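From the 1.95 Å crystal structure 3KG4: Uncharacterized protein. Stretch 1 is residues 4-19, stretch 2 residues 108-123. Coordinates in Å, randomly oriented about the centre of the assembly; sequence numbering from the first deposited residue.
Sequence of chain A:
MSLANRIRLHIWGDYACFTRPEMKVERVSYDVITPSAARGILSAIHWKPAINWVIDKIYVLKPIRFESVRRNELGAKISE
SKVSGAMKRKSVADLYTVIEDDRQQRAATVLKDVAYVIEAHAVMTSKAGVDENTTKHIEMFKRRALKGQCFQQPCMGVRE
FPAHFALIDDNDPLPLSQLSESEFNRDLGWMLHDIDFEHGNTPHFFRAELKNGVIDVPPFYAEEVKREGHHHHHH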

# COMPACT_ATOMS: atom_id res chain seq x y z
N ALA A 4 6.54 18.78 0.24
CA ALA A 4 7.09 18.53 1.59
C ALA A 4 6.35 17.42 2.38
O ALA A 4 6.99 16.59 3.03
N ASN A 5 5.02 17.44 2.33
CA ASN A 5 4.17 16.39 2.90
C ASN A 5 3.79 15.34 1.83
O ASN A 5 2.67 15.30 1.36
N ARG A 6 4.75 14.52 1.45
CA ARG A 6 4.52 13.46 0.49
C ARG A 6 5.64 12.45 0.59
O ARG A 6 6.82 12.82 0.59
N ILE A 7 5.29 11.17 0.66
CA ILE A 7 6.28 10.12 0.55
C ILE A 7 5.96 9.18 -0.60
O ILE A 7 4.79 9.03 -0.98
N ARG A 8 7.01 8.57 -1.13
CA ARG A 8 6.93 7.47 -2.06
C ARG A 8 7.79 6.32 -1.55
O ARG A 8 9.00 6.49 -1.24
N LEU A 9 7.17 5.15 -1.47
CA LEU A 9 7.81 3.93 -0.98
C LEU A 9 7.66 2.85 -2.05
O LEU A 9 6.55 2.50 -2.48
N HIS A 10 8.79 2.33 -2.49
CA HIS A 10 8.87 1.19 -3.37
C HIS A 10 8.76 -0.07 -2.52
O HIS A 10 9.48 -0.22 -1.51
N ILE A 11 7.81 -0.94 -2.85
CA ILE A 11 7.65 -2.22 -2.13
C ILE A 11 7.59 -3.37 -3.11
O ILE A 11 7.09 -3.21 -4.23
N TRP A 12 8.12 -4.52 -2.72
CA TRP A 12 8.03 -5.69 -3.54
C TRP A 12 8.08 -6.98 -2.71
O TRP A 12 8.41 -6.96 -1.51
N GLY A 13 7.76 -8.08 -3.36
CA GLY A 13 7.70 -9.38 -2.68
C GLY A 13 7.44 -10.48 -3.67
O GLY A 13 6.86 -10.25 -4.72
N ASP A 14 7.88 -11.69 -3.36
CA ASP A 14 7.65 -12.82 -4.25
C ASP A 14 6.19 -13.23 -4.23
O ASP A 14 5.70 -13.76 -5.21
N TYR A 15 5.53 -13.03 -3.09
CA TYR A 15 4.10 -13.32 -2.88
C TYR A 15 3.34 -12.23 -2.12
O TYR A 15 3.92 -11.47 -1.30
N ALA A 16 2.03 -12.13 -2.37
CA ALA A 16 1.16 -11.21 -1.64
C ALA A 16 -0.24 -11.78 -1.58
O ALA A 16 -0.68 -12.46 -2.48
N CYS A 17 -0.96 -11.46 -0.53
CA CYS A 17 -2.33 -11.86 -0.41
C CYS A 17 -3.13 -10.78 0.29
O CYS A 17 -3.09 -10.64 1.52
N PHE A 18 -3.83 -9.98 -0.51
CA PHE A 18 -4.72 -8.95 -0.02
C PHE A 18 -6.13 -9.51 -0.09
O PHE A 18 -6.82 -9.44 -1.13
N THR A 19 -6.54 -10.11 1.01
CA THR A 19 -7.65 -11.02 0.97
C THR A 19 -9.00 -10.37 0.61
O THR A 19 -9.40 -9.38 1.20
N ALA A 108 -4.64 -21.15 -0.52
CA ALA A 108 -5.04 -19.78 -0.83
C ALA A 108 -4.53 -19.44 -2.21
O ALA A 108 -3.50 -19.96 -2.65
N THR A 109 -5.26 -18.55 -2.89
CA THR A 109 -4.82 -18.06 -4.20
C THR A 109 -4.22 -16.67 -3.99
O THR A 109 -4.90 -15.74 -3.64
N VAL A 110 -2.92 -16.57 -4.25
CA VAL A 110 -2.15 -15.39 -3.90
C VAL A 110 -1.48 -14.80 -5.14
O VAL A 110 -1.34 -15.48 -6.18
N LEU A 111 -1.15 -13.53 -5.04
CA LEU A 111 -0.37 -12.88 -6.08
C LEU A 111 1.03 -13.38 -6.03
O LEU A 111 1.57 -13.68 -4.94
N LYS A 112 1.65 -13.45 -7.19
CA LYS A 112 3.04 -13.80 -7.30
C LYS A 112 3.84 -12.65 -7.93
O LYS A 112 3.40 -12.06 -8.91
N ASP A 113 5.01 -12.38 -7.35
CA ASP A 113 6.02 -11.46 -7.91
C ASP A 113 5.46 -10.05 -8.12
O ASP A 113 5.26 -9.59 -9.24
N VAL A 114 5.20 -9.38 -7.01
CA VAL A 114 4.56 -8.10 -7.05
C VAL A 114 5.58 -7.01 -6.75
O VAL A 114 6.57 -7.26 -6.04
N ALA A 115 5.28 -5.81 -7.22
CA ALA A 115 5.97 -4.60 -6.82
C ALA A 115 5.10 -3.40 -7.06
O ALA A 115 4.44 -3.27 -8.11
N TYR A 116 5.12 -2.49 -6.10
CA TYR A 116 4.34 -1.28 -6.17
C TYR A 116 5.15 -0.06 -5.76
O TYR A 116 6.17 -0.20 -5.08
N VAL A 117 4.65 1.10 -6.12
CA VAL A 117 4.98 2.34 -5.41
C VAL A 117 3.73 2.83 -4.72
O VAL A 117 2.64 2.91 -5.34
N ILE A 118 3.90 3.16 -3.45
CA ILE A 118 2.86 3.78 -2.63
C ILE A 118 3.19 5.24 -2.46
O ILE A 118 4.29 5.59 -1.98
N GLU A 119 2.25 6.09 -2.88
CA GLU A 119 2.39 7.51 -2.74
C GLU A 119 1.36 7.97 -1.73
O GLU A 119 0.19 7.67 -1.88
N ALA A 120 1.81 8.71 -0.71
CA ALA A 120 1.01 9.02 0.46
C ALA A 120 1.42 10.34 1.08
O ALA A 120 2.55 10.85 0.83
N HIS A 121 0.55 10.88 1.92
CA HIS A 121 0.90 12.01 2.76
C HIS A 121 0.36 11.78 4.18
O HIS A 121 -0.44 10.84 4.43
N ALA A 122 0.79 12.62 5.11
CA ALA A 122 0.34 12.55 6.51
C ALA A 122 -0.72 13.62 6.80
O ALA A 122 -0.67 14.71 6.24
N VAL A 123 -1.70 13.28 7.63
CA VAL A 123 -2.67 14.24 8.16
C VAL A 123 -2.54 14.18 9.68
O VAL A 123 -2.19 13.12 10.22

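At alternate residues, neighbouring antiparallel strands spend their backbone polarity on each other, leaving the side chains to settle their own accounts on two faces of the sheet. The pairing of residues 7-13 with 114-120 illustrates the principle. Ile-7, Leu-9, Ile-11 and Gly-13 each exchange two backbone hydrogen bonds with Ala-120, Ile-118, Tyr-116 and Val-114, so the backbone N and O of these residues are satisfied across the pair, whatever their side chains do.

On their face, Ile-11 (chi1 p, chi2 t) sets CG1 3.9 Å from Tyr-116 CB and CD1 3.9 Å from Ile-118 CG1, while Ile-7 (p, p) brings CD1 to 3.9 Å from Ala-120 CB. Beyond the corner at Asp-14, Ala-16 CB lies 4.0 Å from Val-114 CG2, and Phe-18 (chi1 m) places CD2 3.9 Å from Leu-111 CD1. The CA-to-CB bond of Val-110 points toward the other stretch.

The face of Arg-8 and Glu-119 includes a charged pair, whose ends come nearer than their CB directions suggest. Arg-8 (m, t, t) and Glu-119 (t, t) form a salt bridge: Arg-8 NE donates to Glu-119 OE1 at 2.9 Å, near the guanidinium plane, and Arg-8 NH2 reaches the same OE1 at 3.2 Å. Water 1 serves the second carboxylate oxygen, accepting from Arg-8 NH2 at 3.1 Å and donating to Glu-119 OE2 at 2.6 Å. Arg-6 NH1, 4.4 Å from Glu-119 OE2, adds charge proximity alone, since the oxygen lies well out of its guanidinium plane.

At one end, Asn-5 (chi1 t) substitutes its amide for a backbone pair: OD1 accepts from Ala-122 N at 2.9 Å, and ND2 donates to Ala-122 O at 2.8 Å. Near the corner, proximity is less productive. Tyr-15 OH and Lys-112 NZ are 3.3 Å apart at a poor angle for hydrogen bonding, and NZ is satisfied elsewhere in the structure. Asp-14 OD1 and Asp-113 OD1 bring like charges within 3.9 Å, although Asp-113 N donates to Asp-14 O at 2.6 Å.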

# COMPACT_ATOMS: atom_id res chain seq x y z
CB ALA A 4 7.08 19.82 2.40
CB ASN A 5 2.92 17.02 3.51
CG ASN A 5 2.04 16.00 4.23
OD1 ASN A 5 2.46 14.86 4.53
ND2 ASN A 5 0.81 16.39 4.50
CB ARG A 6 4.48 14.01 -0.93
CG ARG A 6 4.11 12.94 -1.97
CD ARG A 6 4.05 13.50 -3.38
NE ARG A 6 5.37 13.53 -4.02
CZ ARG A 6 5.60 13.98 -5.26
NH1 ARG A 6 4.61 14.46 -6.01
NH2 ARG A 6 6.82 13.97 -5.75
CB ILE A 7 6.41 9.31 1.87
CG1 ILE A 7 5.17 8.49 2.16
CG2 ILE A 7 6.69 10.25 3.05
CD1 ILE A 7 5.02 7.20 1.31
CB ARG A 8 7.42 7.88 -3.45
CG ARG A 8 6.49 8.84 -4.15
CD ARG A 8 7.14 9.38 -5.39
NE ARG A 8 6.18 10.06 -6.23
CZ ARG A 8 6.49 10.70 -7.36
NH1 ARG A 8 7.77 10.77 -7.77
NH2 ARG A 8 5.54 11.27 -8.07
CB LEU A 9 7.20 3.48 0.37
CG LEU A 9 7.92 2.32 1.09
CD1 LEU A 9 9.26 2.77 1.72
CD2 LEU A 9 6.99 1.66 2.14
CB HIS A 10 10.21 1.24 -4.13
CG HIS A 10 10.38 0.15 -5.15
ND1 HIS A 10 11.61 -0.32 -5.53
CD2 HIS A 10 9.46 -0.58 -5.84
CE1 HIS A 10 11.46 -1.26 -6.45
NE2 HIS A 10 10.16 -1.43 -6.67
CB ILE A 11 6.40 -2.20 -1.19
CG1 ILE A 11 5.09 -2.05 -1.99
CG2 ILE A 11 6.57 -1.11 -0.14
CD1 ILE A 11 3.77 -2.13 -1.14
CB TRP A 12 9.15 -5.69 -4.57
CG TRP A 12 10.50 -5.73 -3.96
CD1 TRP A 12 11.25 -6.85 -3.74
CD2 TRP A 12 11.27 -4.62 -3.45
NE1 TRP A 12 12.45 -6.50 -3.13
CE2 TRP A 12 12.49 -5.15 -2.94
CE3 TRP A 12 11.05 -3.24 -3.35
CZ2 TRP A 12 13.50 -4.35 -2.37
CZ3 TRP A 12 12.07 -2.44 -2.79
CH2 TRP A 12 13.28 -3.00 -2.31
CB ASP A 14 8.51 -14.03 -3.84
CG ASP A 14 10.01 -13.83 -4.13
OD1 ASP A 14 10.39 -12.84 -4.79
OD2 ASP A 14 10.80 -14.68 -3.66
CB TYR A 15 3.94 -14.62 -2.11
CG TYR A 15 4.52 -15.81 -2.80
CD1 TYR A 15 3.88 -16.40 -3.89
CD2 TYR A 15 5.76 -16.34 -2.39
CE1 TYR A 15 4.42 -17.50 -4.52
CE2 TYR A 15 6.31 -17.43 -3.02
CZ TYR A 15 5.63 -18.02 -4.08
OH TYR A 15 6.17 -19.10 -4.70
CB ALA A 16 1.09 -9.82 -2.32
CB CYS A 17 -2.48 -13.21 0.31
SG CYS A 17 -4.17 -13.79 0.16
CB PHE A 18 -4.56 -7.68 -0.84
CG PHE A 18 -3.16 -7.27 -1.00
CD1 PHE A 18 -2.44 -6.76 0.09
CD2 PHE A 18 -2.49 -7.48 -2.20
CE1 PHE A 18 -1.07 -6.39 -0.07
CE2 PHE A 18 -1.16 -7.12 -2.35
CZ PHE A 18 -0.45 -6.58 -1.30
CB THR A 19 -7.76 -11.75 2.34
OG1 THR A 19 -6.52 -12.41 2.60
CG2 THR A 19 -8.91 -12.75 2.31
CB ALA A 108 -4.44 -18.80 0.17
CB THR A 109 -5.95 -18.09 -5.22
OG1 THR A 109 -6.39 -19.46 -5.34
CG2 THR A 109 -5.44 -17.61 -6.58
CB VAL A 110 -1.08 -15.76 -2.86
CG1 VAL A 110 -1.75 -16.47 -1.63
CG2 VAL A 110 0.02 -16.61 -3.47
CB LEU A 111 -0.40 -11.36 -5.90
CG LEU A 111 -1.74 -10.70 -6.19
CD1 LEU A 111 -1.76 -9.29 -5.57
CD2 LEU A 111 -2.08 -10.64 -7.72
CB LYS A 112 3.16 -15.07 -8.15
CG LYS A 112 4.54 -15.57 -8.34
CD LYS A 112 4.54 -16.84 -9.19
CE LYS A 112 5.89 -17.52 -9.14
NZ LYS A 112 6.03 -18.25 -7.84
CB ASP A 113 6.61 -11.99 -9.21
CG ASP A 113 7.43 -13.26 -9.01
OD1 ASP A 113 8.17 -13.39 -7.99
OD2 ASP A 113 7.35 -14.12 -9.92
CB VAL A 114 3.43 -7.97 -5.97
CG1 VAL A 114 2.34 -8.98 -6.19
CG2 VAL A 114 3.99 -8.10 -4.55
CB ALA A 115 7.28 -4.47 -7.59
CB TYR A 116 3.12 -1.35 -5.26
CG TYR A 116 2.33 -2.66 -5.37
CD1 TYR A 116 1.37 -2.84 -6.37
CD2 TYR A 116 2.55 -3.70 -4.49
CE1 TYR A 116 0.70 -4.01 -6.48
CE2 TYR A 116 1.84 -4.90 -4.61
CZ TYR A 116 0.90 -5.03 -5.59
OH TYR A 116 0.21 -6.22 -5.74
CB VAL A 117 5.54 3.46 -6.33
CG1 VAL A 117 5.91 4.69 -5.51
CG2 VAL A 117 6.75 2.93 -7.04
CB ILE A 118 2.84 3.16 -1.24
CG1 ILE A 118 2.65 1.64 -1.34
CG2 ILE A 118 1.79 3.86 -0.36
CD1 ILE A 118 1.49 1.21 -2.24
CB GLU A 119 2.17 8.19 -4.09
CG GLU A 119 2.49 9.64 -4.08
CD GLU A 119 2.49 10.21 -5.54
OE1 GLU A 119 3.29 9.75 -6.37
OE2 GLU A 119 1.69 11.12 -5.81
CB ALA A 120 1.18 7.86 1.56
CB HIS A 121 0.36 13.32 2.15
CG HIS A 121 -1.13 13.41 2.13
ND1 HIS A 121 -1.91 12.87 1.13
CD2 HIS A 121 -1.98 14.00 2.99
CE1 HIS A 121 -3.19 13.12 1.39
NE2 HIS A 121 -3.25 13.78 2.53
CB ALA A 122 1.56 12.71 7.47
CB VAL A 123 -4.13 13.93 7.73
CG1 VAL A 123 -4.60 12.57 8.27
CG2 VAL A 123 -5.09 15.03 8.20
O HOH W 1 2.60 12.18 -7.98